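Local coordinates for flagellar hook protein FlgE (Caulobacter crescentus CB15, PDB 5AY6) that forms, as the polymerised subunit, the flagellar hook, which probably works as a universal joint passing motor torque to the filament, this fragment holding the D2 and third domains, at residues 166-171 against 184-189; 198-203 against 214-219; 9-14 against 288-293; 148-153 against 161-166. All blocks are in the same frame, centred on the assembly; numbering follows the deposited sequence.

Interaction 1: 166-171 against 184-189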
loop_
_atom_site.group_PDB
_atom_site.type_symbol
_atom_site.label_atom_id
_atom_site.label_comp_id
_atom_site.label_asym_id
_atom_site.label_seq_id
_atom_site.Cartn_x
_atom_site.Cartn_y
_atom_site.Cartn_z
ATOM N N ASP A 166 -10.025 2.038 -4.168
ATOM C CA ASP A 166 -11.167 1.122 -4.260
ATOM C C ASP A 166 -12.354 1.669 -3.485
ATOM O O ASP A 166 -13.509 1.404 -3.821
ATOM C CB ASP A 166 -10.812 -0.263 -3.721
ATOM C CG ASP A 166 -9.910 -1.033 -4.649
ATOM O OD1 ASP A 166 -10.012 -0.830 -5.879
ATOM O OD2 ASP A 166 -9.100 -1.839 -4.147
ATOM N N PHE A 167 -12.065 2.416 -2.427
ATOM C CA PHE A 167 -13.125 3.009 -1.629
ATOM C C PHE A 167 -12.605 4.177 -0.814
ATOM O O PHE A 167 -11.437 4.211 -0.430
ATOM C CB PHE A 167 -13.759 1.966 -0.708
ATOM C CG PHE A 167 -15.102 2.379 -0.165
ATOM C CD1 PHE A 167 -16.159 2.643 -1.027
ATOM C CD2 PHE A 167 -15.306 2.504 1.198
ATOM C CE1 PHE A 167 -17.397 3.023 -0.533
ATOM C CE2 PHE A 167 -16.545 2.882 1.697
ATOM C CZ PHE A 167 -17.587 3.145 0.831
ATOM N N GLU A 168 -13.487 5.135 -0.557
ATOM C CA GLU A 168 -13.131 6.308 0.221
ATOM C C GLU A 168 -14.210 6.652 1.241
ATOM O O GLU A 168 -15.407 6.468 0.997
ATOM C CB GLU A 168 -12.888 7.512 -0.691
ATOM C CG GLU A 168 -11.706 7.370 -1.624
ATOM C CD GLU A 168 -11.355 8.681 -2.308
ATOM O OE1 GLU A 168 -12.275 9.364 -2.807
ATOM O OE2 GLU A 168 -10.157 9.032 -2.334
ATOM N N VAL A 169 -13.768 7.150 2.388
ATOM C CA VAL A 169 -14.663 7.716 3.386
ATOM C C VAL A 169 -14.303 9.181 3.595
ATOM O O VAL A 169 -13.195 9.485 4.018
ATOM C CB VAL A 169 -14.570 6.970 4.725
ATOM C CG1 VAL A 169 -15.494 7.613 5.752
ATOM C CG2 VAL A 169 -14.913 5.504 4.531
ATOM N N GLN A 170 -15.217 10.088 3.277
ATOM C CA GLN A 170 -14.946 11.503 3.479
ATOM C C GLN A 170 -15.270 11.920 4.906
ATOM O O GLN A 170 -16.315 11.563 5.453
ATOM C CB GLN A 170 -15.729 12.370 2.486
ATOM C CG GLN A 170 -15.267 12.231 1.044
ATOM C CD GLN A 170 -15.641 13.429 0.190
ATOM O OE1 GLN A 170 -16.546 14.193 0.529
ATOM N NE2 GLN A 170 -14.929 13.609 -0.917
ATOM N N ILE A 171 -14.354 12.671 5.505
ATOM C CA ILE A 171 -14.496 13.108 6.886
ATOM C C ILE A 171 -14.408 14.628 6.973
ATOM O O ILE A 171 -13.314 15.195 6.989
ATOM C CB ILE A 171 -13.418 12.484 7.779
ATOM C CG1 ILE A 171 -13.391 10.967 7.612
ATOM C CG2 ILE A 171 -13.668 12.848 9.229
ATOM C CD1 ILE A 171 -12.230 10.295 8.317
ATOM N N THR A 184 -9.944 12.806 3.946
ATOM C CA THR A 184 -10.454 11.606 3.310
ATOM C C THR A 184 -9.643 10.390 3.720
ATOM O O THR A 184 -8.419 10.445 3.815
ATOM C CB THR A 184 -10.448 11.740 1.769
ATOM O OG1 THR A 184 -11.172 12.915 1.394
ATOM C CG2 THR A 184 -11.103 10.534 1.113
ATOM N N LEU A 185 -10.341 9.295 3.990
ATOM C CA LEU A 185 -9.699 8.009 4.191
ATOM C C LEU A 185 -9.804 7.219 2.890
ATOM O O LEU A 185 -10.896 6.798 2.503
ATOM C CB LEU A 185 -10.349 7.248 5.348
ATOM C CG LEU A 185 -9.885 5.807 5.585
ATOM C CD1 LEU A 185 -8.392 5.746 5.861
ATOM C CD2 LEU A 185 -10.675 5.176 6.735
ATOM N N SER A 186 -8.672 7.040 2.215
ATOM C CA SER A 186 -8.635 6.379 0.916
ATOM C C SER A 186 -8.016 5.001 1.056
ATOM O O SER A 186 -6.975 4.844 1.698
ATOM C CB SER A 186 -7.844 7.219 -0.095
ATOM O OG SER A 186 -8.457 8.481 -0.282
ATOM N N MET A 187 -8.653 4.000 0.464
ATOM C CA MET A 187 -8.222 2.630 0.678
ATOM C C MET A 187 -8.211 1.782 -0.588
ATOM O O MET A 187 -9.022 1.968 -1.500
ATOM C CB MET A 187 -9.105 1.969 1.738
ATOM C CG MET A 187 -8.764 2.390 3.164
ATOM S SD MET A 187 -10.057 1.957 4.325
ATOM C CE MET A 187 -11.418 2.926 3.678
ATOM N N LEU A 188 -7.265 0.852 -0.620
ATOM C CA LEU A 188 -7.121 -0.116 -1.697
ATOM C C LEU A 188 -7.077 -1.500 -1.089
ATOM O O LEU A 188 -6.432 -1.699 -0.058
ATOM C CB LEU A 188 -5.841 0.130 -2.496
ATOM C CG LEU A 188 -5.778 1.286 -3.490
ATOM C CD1 LEU A 188 -4.324 1.655 -3.753
ATOM C CD2 LEU A 188 -6.480 0.901 -4.785
ATOM N N LYS A 189 -7.747 -2.458 -1.717
ATOM C CA LYS A 189 -7.589 -3.848 -1.317
ATOM C C LYS A 189 -6.137 -4.263 -1.520
ATOM O O LYS A 189 -5.584 -4.085 -2.605
ATOM C CB LYS A 189 -8.520 -4.766 -2.114
ATOM C CG LYS A 189 -8.474 -6.220 -1.663
ATOM C CD LYS A 189 -9.091 -6.375 -0.279
ATOM C CE LYS A 189 -8.833 -7.754 0.296
ATOM N NZ LYS A 189 -7.411 -7.924 0.696
HETATM O O HOH W 1 -6.601 -3.151 -5.003
#
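A classic beta bulge opens this antiparallel hairpin, whose strands 167-174 and 180-189 are neighbours in a five-stranded sheet of the FlaE D2 region. At the bulge Asp166 and Phe167 both face Met187, and Met187 O takes both their amides, the one from Asp166 N at 2.9 Å. Further on the ladder is regular, Val169 and Leu185 exchanging two nearly straight bonds. The close-packed side is that of Phe167, Val169, Leu185 and Met187. There the side chains of Val169 and Leu185 stand CB to CB, 4.3 Å apart, while Leu13 lies against Phe167 and Met187, and Val299 of strand 298-304 against Phe167 and Val169. The other face is polar and looser toward its edge, where Gln170 is exposed and merely runs alongside Thr184. On it Glu168, its CG beside the backbone N, reaches across to its paired residue, where OE2 receives Ser186 OG at 2.7 Å, from above the carboxylate plane; Arg201 adds a salt bridge to the same oxygen. An alanine in place of Glu168 removes the carboxylate that both Ser186 OG and Arg201 use, and would probably loosen the polar side of the pairing. At the bulged end the carboxylate of Asp166 turns back to the partner strand: OD2 accepts Lys189 N at 2.8 Å on its anti lone pair, and a water donates both to OD2 and to Lys189 O.

Interaction 2: 198-203 against 214-219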
loop_
_atom_site.group_PDB
_atom_site.type_symbol
_atom_site.label_atom_id
_atom_site.label_comp_id
_atom_site.label_asym_id
_atom_site.label_seq_id
_atom_site.Cartn_x
_atom_site.Cartn_y
_atom_site.Cartn_z
ATOM N N ALA A 198 -4.073 1.872 3.138
ATOM C CA ALA A 198 -4.857 3.054 3.477
ATOM C C ALA A 198 -4.031 4.331 3.508
ATOM O O ALA A 198 -2.841 4.310 3.818
ATOM C CB ALA A 198 -5.541 2.851 4.819
ATOM N N GLU A 199 -4.675 5.441 3.165
ATOM C CA GLU A 199 -4.084 6.760 3.340
ATOM C C GLU A 199 -5.099 7.701 3.963
ATOM O O GLU A 199 -6.289 7.649 3.646
ATOM C CB GLU A 199 -3.594 7.338 2.004
ATOM C CG GLU A 199 -2.559 6.481 1.299
ATOM C CD GLU A 199 -2.238 6.960 -0.107
ATOM O OE1 GLU A 199 -2.242 8.188 -0.356
ATOM O OE2 GLU A 199 -1.978 6.097 -0.966
ATOM N N LEU A 200 -4.624 8.546 4.866
ATOM C CA LEU A 200 -5.396 9.689 5.312
ATOM C C LEU A 200 -4.856 10.904 4.571
ATOM O O LEU A 200 -3.648 11.038 4.405
ATOM C CB LEU A 200 -5.298 9.867 6.825
ATOM C CG LEU A 200 -6.168 8.907 7.645
ATOM C CD1 LEU A 200 -5.775 8.966 9.112
ATOM C CD2 LEU A 200 -7.637 9.246 7.465
ATOM N N ARG A 201 -5.743 11.773 4.104
ATOM C CA ARG A 201 -5.312 12.905 3.299
ATOM C C ARG A 201 -6.261 14.085 3.425
ATOM O O ARG A 201 -7.476 13.916 3.511
ATOM C CB ARG A 201 -5.188 12.494 1.824
ATOM C CG ARG A 201 -6.496 11.997 1.205
ATOM C CD ARG A 201 -6.300 11.438 -0.206
ATOM N NE ARG A 201 -7.578 11.119 -0.843
ATOM C CZ ARG A 201 -8.356 12.019 -1.436
ATOM N NH1 ARG A 201 -7.986 13.292 -1.465
ATOM N NH2 ARG A 201 -9.505 11.654 -1.996
ATOM N N ALA A 202 -5.686 15.281 3.444
ATOM C CA ALA A 202 -6.450 16.512 3.335
ATOM C C ALA A 202 -6.597 16.846 1.860
ATOM O O ALA A 202 -5.992 16.192 1.015
ATOM C CB ALA A 202 -5.762 17.647 4.079
ATOM N N LYS A 203 -7.401 17.854 1.553
ATOM C CA LYS A 203 -7.525 18.327 0.180
ATOM C C LYS A 203 -6.162 18.817 -0.308
ATOM O O LYS A 203 -5.453 19.505 0.431
ATOM C CB LYS A 203 -8.574 19.439 0.087
ATOM C CG LYS A 203 -8.707 20.076 -1.292
ATOM C CD LYS A 203 -9.971 20.920 -1.402
ATOM C CE LYS A 203 -10.099 21.542 -2.789
ATOM N NZ LYS A 203 -11.459 22.099 -3.033
ATOM N N GLN A 214 -1.387 14.478 1.461
ATOM C CA GLN A 214 -1.267 13.266 2.266
ATOM C C GLN A 214 -0.895 13.565 3.725
ATOM O O GLN A 214 0.011 14.356 4.012
ATOM C CB GLN A 214 -0.240 12.313 1.659
ATOM C CG GLN A 214 -0.342 10.891 2.189
ATOM C CD GLN A 214 0.729 9.986 1.626
ATOM O OE1 GLN A 214 1.878 10.015 2.072
ATOM N NE2 GLN A 214 0.362 9.171 0.642
ATOM N N ILE A 215 -1.611 12.913 4.637
ATOM C CA ILE A 215 -1.423 13.082 6.075
ATOM C C ILE A 215 -0.652 11.902 6.654
ATOM O O ILE A 215 0.310 12.077 7.407
ATOM C CB ILE A 215 -2.785 13.226 6.788
ATOM C CG1 ILE A 215 -3.466 14.529 6.365
ATOM C CG2 ILE A 215 -2.625 13.169 8.311
ATOM C CD1 ILE A 215 -4.909 14.641 6.821
ATOM N N SER A 216 -1.072 10.695 6.286
ATOM C CA SER A 216 -0.419 9.484 6.768
ATOM C C SER A 216 -0.812 8.284 5.925
ATOM O O SER A 216 -1.771 8.337 5.158
ATOM C CB SER A 216 -0.776 9.222 8.229
ATOM O OG SER A 216 -2.151 8.895 8.335
ATOM N N THR A 217 -0.061 7.199 6.065
ATOM C CA THR A 217 -0.361 5.973 5.333
ATOM C C THR A 217 -0.236 4.785 6.268
ATOM O O THR A 217 0.417 4.873 7.309
ATOM C CB THR A 217 0.581 5.772 4.132
ATOM O OG1 THR A 217 1.897 5.455 4.599
ATOM C CG2 THR A 217 0.641 7.024 3.272
ATOM N N GLY A 218 -0.858 3.672 5.901
ATOM C CA GLY A 218 -0.794 2.493 6.736
ATOM C C GLY A 218 -1.494 1.297 6.130
ATOM O O GLY A 218 -2.335 1.435 5.242
ATOM N N ILE A 219 -1.128 0.117 6.614
ATOM C CA ILE A 219 -1.789 -1.118 6.232
ATOM C C ILE A 219 -2.809 -1.485 7.301
ATOM O O ILE A 219 -2.479 -1.580 8.482
ATOM C CB ILE A 219 -0.782 -2.260 6.042
ATOM C CG1 ILE A 219 0.257 -1.870 4.988
ATOM C CG2 ILE A 219 -1.502 -3.534 5.646
ATOM C CD1 ILE A 219 1.328 -2.915 4.750
#
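Glu199 holds its CG beside the backbone N (chi1 -59°) and runs on extended, which carries its carboxylate to the end of Gln214, three residues before the paired Thr217. Gln214 starts the other way, CG anti to its backbone N, and brings NE2 to Glu199 OE1 at 3.0 Å. The two flat groups stand 84° apart, so the N-H lies close to its own amide plane yet meets the oxygen from well above the carboxylate plane. Glu199 OE2 also accepts from Tyr145 OH and Met152 N, and Gln214 NE2 donates to Pro147 O too. Nearer the backbone, Glu199 CG rests 3.8 Å from Thr217 CG2, the two side chains pointing the same way. The strands form an antiparallel hairpin, 195-202 with 214-222, interrupted by a classic beta bulge in which Ile215 and Ser216 both face Leu200. Leu200 O accepts both amides, Ile215 N at 2.8 Å and Ser216 N at 3.2 Å, each from above its carbonyl plane. The bulge turns Ile215 toward the partner strand, CB 3.3 Å from Leu200 O and CD1 stretched along the backbone to Ala202 N at 3.5 Å. Ser216 takes the crowded position, OG between backbone N and carbonyl carbon (chi1 67°); its hydroxyl lies 3.6 Å from Leu200 CB and is hydrogen-bonded to Leu234 O. Arg201 CG is crowded likewise, its extended chain reaching Glu168 and Ser186.

Interaction 3: 9-14 against 288-293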
loop_
_atom_site.group_PDB
_atom_site.type_symbol
_atom_site.label_atom_id
_atom_site.label_comp_id
_atom_site.label_asym_id
_atom_site.label_seq_id
_atom_site.Cartn_x
_atom_site.Cartn_y
_atom_site.Cartn_z
ATOM N N VAL A 9 -16.049 6.533 12.374
ATOM C CA VAL A 9 -16.333 6.044 11.037
ATOM C C VAL A 9 -17.172 4.787 11.111
ATOM O O VAL A 9 -16.778 3.803 11.735
ATOM C CB VAL A 9 -15.055 5.750 10.238
ATOM C CG1 VAL A 9 -15.405 5.027 8.949
ATOM C CG2 VAL A 9 -14.301 7.042 9.941
ATOM N N ASN A 10 -18.335 4.830 10.477
ATOM C CA ASN A 10 -19.195 3.661 10.374
ATOM C C ASN A 10 -19.349 3.266 8.917
ATOM O O ASN A 10 -20.109 3.887 8.174
ATOM C CB ASN A 10 -20.555 3.941 11.006
ATOM C CG ASN A 10 -20.437 4.519 12.400
ATOM O OD1 ASN A 10 -19.688 4.012 13.236
ATOM N ND2 ASN A 10 -21.166 5.601 12.653
ATOM N N ALA A 11 -18.618 2.239 8.506
ATOM C CA ALA A 11 -18.601 1.847 7.105
ATOM C C ALA A 11 -18.160 0.404 6.925
ATOM O O ALA A 11 -17.465 -0.160 7.772
ATOM C CB ALA A 11 -17.689 2.772 6.315
ATOM N N ASN A 12 -18.559 -0.193 5.808
ATOM C CA ASN A 12 -18.102 -1.534 5.484
ATOM C C ASN A 12 -17.277 -1.544 4.208
ATOM O O ASN A 12 -17.602 -0.853 3.243
ATOM C CB ASN A 12 -19.281 -2.497 5.336
ATOM C CG ASN A 12 -18.830 -3.915 5.053
ATOM O OD1 ASN A 12 -18.252 -4.575 5.916
ATOM N ND2 ASN A 12 -19.079 -4.388 3.835
ATOM N N LEU A 13 -16.205 -2.325 4.221
ATOM C CA LEU A 13 -15.415 -2.573 3.023
ATOM C C LEU A 13 -15.703 -3.989 2.548
ATOM O O LEU A 13 -15.546 -4.934 3.316
ATOM C CB LEU A 13 -13.925 -2.400 3.310
ATOM C CG LEU A 13 -13.484 -1.078 3.939
ATOM C CD1 LEU A 13 -12.056 -1.188 4.449
ATOM C CD2 LEU A 13 -13.599 0.048 2.930
ATOM N N ARG A 14 -16.126 -4.147 1.296
ATOM C CA ARG A 14 -16.471 -5.479 0.808
ATOM C C ARG A 14 -15.265 -6.403 0.839
ATOM O O ARG A 14 -14.262 -6.139 0.190
ATOM C CB ARG A 14 -17.039 -5.431 -0.610
ATOM C CG ARG A 14 -17.465 -6.813 -1.078
ATOM C CD ARG A 14 -18.300 -6.795 -2.342
ATOM N NE ARG A 14 -18.696 -8.154 -2.709
ATOM C CZ ARG A 14 -19.257 -8.491 -3.866
ATOM N NH1 ARG A 14 -19.505 -7.567 -4.785
ATOM N NH2 ARG A 14 -19.572 -9.760 -4.103
ATOM N N GLY A 288 -20.992 0.968 15.565
ATOM C CA GLY A 288 -20.537 1.131 14.196
ATOM C C GLY A 288 -19.156 0.561 13.941
ATOM O O GLY A 288 -18.911 -0.621 14.173
ATOM N N GLY A 289 -18.252 1.404 13.453
ATOM C CA GLY A 289 -16.886 0.985 13.208
ATOM C C GLY A 289 -16.619 0.669 11.749
ATOM O O GLY A 289 -17.531 0.658 10.923
ATOM N N LEU A 290 -15.354 0.422 11.434
ATOM C CA LEU A 290 -14.953 0.023 10.094
ATOM C C LEU A 290 -14.929 -1.496 10.005
ATOM O O LEU A 290 -14.151 -2.144 10.709
ATOM C CB LEU A 290 -13.583 0.608 9.753
ATOM C CG LEU A 290 -13.059 0.336 8.345
ATOM C CD1 LEU A 290 -13.930 1.027 7.302
ATOM C CD2 LEU A 290 -11.607 0.773 8.227
ATOM N N THR A 291 -15.789 -2.060 9.157
ATOM C CA THR A 291 -15.925 -3.513 9.051
ATOM C C THR A 291 -15.592 -4.021 7.660
ATOM O O THR A 291 -15.494 -3.245 6.701
ATOM C CB THR A 291 -17.348 -3.975 9.406
ATOM O OG1 THR A 291 -18.268 -3.440 8.447
ATOM C CG2 THR A 291 -17.739 -3.504 10.799
ATOM N N GLN A 292 -15.421 -5.334 7.560
ATOM C CA GLN A 292 -14.982 -5.946 6.323
ATOM C C GLN A 292 -15.797 -7.221 6.042
ATOM O O GLN A 292 -15.252 -8.320 5.912
ATOM C CB GLN A 292 -13.476 -6.229 6.397
ATOM C CG GLN A 292 -12.822 -6.585 5.051
ATOM C CD GLN A 292 -12.222 -7.989 5.062
ATOM O OE1 GLN A 292 -12.460 -8.780 5.985
ATOM N NE2 GLN A 292 -11.459 -8.308 4.033
ATOM N N TYR A 293 -17.115 -7.069 5.972
ATOM C CA TYR A 293 -18.014 -8.189 5.650
ATOM C C TYR A 293 -18.170 -8.325 4.144
ATOM O O TYR A 293 -17.891 -7.380 3.410
ATOM C CB TYR A 293 -19.391 -7.978 6.274
ATOM C CG TYR A 293 -19.356 -7.631 7.736
ATOM C CD1 TYR A 293 -18.605 -8.382 8.627
ATOM C CD2 TYR A 293 -20.071 -6.550 8.224
ATOM C CE1 TYR A 293 -18.573 -8.068 9.967
ATOM C CE2 TYR A 293 -20.050 -6.229 9.564
ATOM C CZ TYR A 293 -19.297 -6.990 10.429
ATOM O OH TYR A 293 -19.267 -6.668 11.764
#
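Asn12 OD1 is gripped by two donors from the opposing segment, Tyr293 N at 2.7 Å and Thr291 OG1 at 2.8 Å, both in the amide plane and on its lone pairs. The contact is a parallel pairing of strands 6-12 and 277-291 inside a mixed sheet, joining parts of the chain far apart in sequence. Asn12 sets its CG anti to the backbone N (chi1 -178°), so the amide extends past the last bridge of the pairing, where ND2 also donates to Tyr293 O. Through this side chain, two bonds to the backbone of Tyr293 prolong the pairing beyond the strand. A leucine in place of Asn12 removes both polar ends and would probably leave the backbone at Tyr293 and the Thr291 hydroxyl less firmly held. Between the strands the backbone bonds are straight: Thr291 N meets Ala11 O, and Leu13 N meets Thr291 O at 2.7 Å. On the apolar side Leu290, CG anti to its backbone N, brings CD1 near Ala11 CB and against Leu13, 4.0 Å from Leu13 CG; Phe222 of strand 214-222 touches both leucines. The other end depends on glycines. Asn10 brings OD1 up to Gly288 CA, where a CB would collide with it, and the backbone angles of Gly289 also call for glycine. There Asn10 OD1 takes Gly289 N on a lone pair at 3.0 Å, while its ND2 donates to Ser301 and Asn303.

Interaction 4: 148-153 against 161-166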
loop_
_atom_site.group_PDB
_atom_site.type_symbol
_atom_site.label_atom_id
_atom_site.label_comp_id
_atom_site.label_asym_id
_atom_site.label_seq_id
_atom_site.Cartn_x
_atom_site.Cartn_y
_atom_site.Cartn_z
ATOM N N SER A 148 4.234 6.499 -1.200
ATOM C CA SER A 148 5.035 7.714 -1.248
ATOM C C SER A 148 5.118 8.348 -2.637
ATOM O O SER A 148 4.950 9.558 -2.773
ATOM C CB SER A 148 6.447 7.423 -0.740
ATOM O OG SER A 148 7.320 8.497 -1.032
ATOM N N THR A 149 5.370 7.543 -3.667
ATOM C CA THR A 149 5.667 8.094 -4.990
ATOM C C THR A 149 4.593 7.831 -6.040
ATOM O O THR A 149 4.645 8.389 -7.134
ATOM C CB THR A 149 7.004 7.549 -5.532
ATOM O OG1 THR A 149 6.949 6.119 -5.595
ATOM C CG2 THR A 149 8.159 7.972 -4.630
ATOM N N TRP A 150 3.623 6.986 -5.718
ATOM C CA TRP A 150 2.569 6.651 -6.671
ATOM C C TRP A 150 1.311 6.262 -5.899
ATOM O O TRP A 150 0.893 5.107 -5.902
ATOM C CB TRP A 150 3.035 5.522 -7.592
ATOM C CG TRP A 150 2.314 5.437 -8.903
ATOM C CD1 TRP A 150 1.522 4.410 -9.342
ATOM C CD2 TRP A 150 2.335 6.405 -9.957
ATOM N NE1 TRP A 150 1.046 4.685 -10.601
ATOM C CE2 TRP A 150 1.531 5.905 -11.004
ATOM C CE3 TRP A 150 2.952 7.649 -10.121
ATOM C CZ2 TRP A 150 1.326 6.600 -12.192
ATOM C CZ3 TRP A 150 2.749 8.342 -11.302
ATOM C CH2 TRP A 150 1.942 7.817 -12.321
ATOM N N SER A 151 0.719 7.239 -5.224
ATOM C CA SER A 151 -0.269 6.946 -4.191
ATOM C C SER A 151 -1.671 7.414 -4.545
ATOM O O SER A 151 -1.904 7.958 -5.625
ATOM C CB SER A 151 0.159 7.585 -2.872
ATOM O OG SER A 151 0.123 8.998 -2.972
ATOM N N MET A 152 -2.609 7.187 -3.632
ATOM C CA MET A 152 -3.971 7.657 -3.826
ATOM C C MET A 152 -4.038 9.176 -3.628
ATOM O O MET A 152 -4.886 9.848 -4.211
ATOM C CB MET A 152 -4.929 6.931 -2.878
ATOM C CG MET A 152 -4.973 5.424 -3.104
ATOM S SD MET A 152 -6.078 4.555 -1.971
ATOM C CE MET A 152 -4.899 3.987 -0.745
ATOM N N SER A 153 -3.131 9.720 -2.824
ATOM C CA SER A 153 -3.057 11.167 -2.668
ATOM C C SER A 153 -2.516 11.806 -3.947
ATOM O O SER A 153 -2.930 12.903 -4.326
ATOM C CB SER A 153 -2.193 11.545 -1.462
ATOM O OG SER A 153 -2.797 11.099 -0.255
ATOM N N LYS A 161 -2.139 10.517 -12.392
ATOM C CA LYS A 161 -1.027 10.021 -11.588
ATOM C C LYS A 161 -1.523 9.078 -10.497
ATOM O O LYS A 161 -2.708 9.057 -10.179
ATOM C CB LYS A 161 -0.257 11.183 -10.951
ATOM C CG LYS A 161 0.192 12.268 -11.924
ATOM C CD LYS A 161 1.241 11.747 -12.886
ATOM C CE LYS A 161 1.925 12.885 -13.627
ATOM N NZ LYS A 161 3.067 12.392 -14.449
ATOM N N GLY A 162 -0.608 8.295 -9.934
ATOM C CA GLY A 162 -0.918 7.456 -8.793
ATOM C C GLY A 162 -1.970 6.397 -9.065
ATOM O O GLY A 162 -2.059 5.858 -10.168
ATOM N N VAL A 163 -2.757 6.089 -8.040
ATOM C CA VAL A 163 -3.736 5.008 -8.115
ATOM C C VAL A 163 -5.089 5.446 -7.574
ATOM O O VAL A 163 -5.178 5.997 -6.479
ATOM C CB VAL A 163 -3.260 3.764 -7.328
ATOM C CG1 VAL A 163 -4.287 2.636 -7.425
ATOM C CG2 VAL A 163 -1.904 3.291 -7.829
ATOM N N LYS A 164 -6.143 5.192 -8.348
ATOM C CA LYS A 164 -7.514 5.449 -7.918
ATOM C C LYS A 164 -7.928 4.468 -6.826
ATOM O O LYS A 164 -7.798 3.258 -7.003
ATOM C CB LYS A 164 -8.464 5.340 -9.113
ATOM C CG LYS A 164 -9.938 5.512 -8.786
ATOM C CD LYS A 164 -10.802 5.146 -9.992
ATOM C CE LYS A 164 -12.253 5.545 -9.781
ATOM N NZ LYS A 164 -12.405 7.027 -9.815
ATOM N N PRO A 165 -8.438 4.981 -5.694
ATOM C CA PRO A 165 -8.812 4.120 -4.562
ATOM C C PRO A 165 -9.941 3.145 -4.904
ATOM O O PRO A 165 -10.706 3.407 -5.836
ATOM C CB PRO A 165 -9.278 5.121 -3.491
ATOM C CG PRO A 165 -8.733 6.442 -3.919
ATOM C CD PRO A 165 -8.712 6.399 -5.416
ATOM N N ASP A 166 -10.025 2.038 -4.168
ATOM C CA ASP A 166 -11.167 1.122 -4.260
ATOM C C ASP A 166 -12.354 1.669 -3.485
ATOM O O ASP A 166 -13.509 1.404 -3.821
ATOM C CB ASP A 166 -10.812 -0.263 -3.721
ATOM C CG ASP A 166 -9.910 -1.033 -4.649
ATOM O OD1 ASP A 166 -10.012 -0.830 -5.879
ATOM O OD2 ASP A 166 -9.100 -1.839 -4.147
#
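The N-terminal end of the short helix 152-157 and the loop leading from it to strand 167-174 meet here, with Ser151 in the N-cap position and its OG making a weak capping bond from Ser153 N. The segments are joined mainly by packing. Trp150, its CG anti to the backbone N, lays its indole flat on the chain at Gly162: the glycine CA stands 3.6 Å from the centroid of the five-membered ring, 9° off the normal, a CH-pi contact, and Gly162 N lies over the middle of the same face. Lys161 crosses the six-membered side at about a right angle, CD 4.0 Å from Trp150 CH2. Gly162 has positive phi, and a CB there would clash with Ser151 O. That carbonyl accepts Val163 N at 3.2 Å, far above its plane, the one hydrogen bond between the segments. Beyond it Met152 slides past Pro165, with SD 3.6 Å from Pro165 CB, and also touches Ser186 and Leu188 of the sheet. Met152 N and Ser153 OG are both bonded to Glu199, whose carboxylate thus meets the start of the helix. Together these make a capped helix N-terminus, with a CH-pi contact of Trp150 and Gly162 fastening the following loop.

Overall arrangement
Interactions 1 and 2 are successive hairpins of one antiparallel sheet, joined through neighbouring strands 180-189 and 195-202, where Met187 packs on Ala198; each carries a classic bulge. Interaction 3 belongs to a separate, mixed sheet with parallel pairing, and packs on the apolar face of interaction 1, Val169 against Val9 among others, about 11 Å between centres. Interaction 4 lies against the polar face and shares Asp166 with interaction 1, the loop of one running into the strand of the other. Interactions 1 and 3 are largely buried, 2 and 4 only partly. Backbone ladders carry interactions 1 and 2, interaction 3 adds side-chain bonds, mostly from asparagines, about equal in number to its backbone ones, and interaction 4 relies on packing.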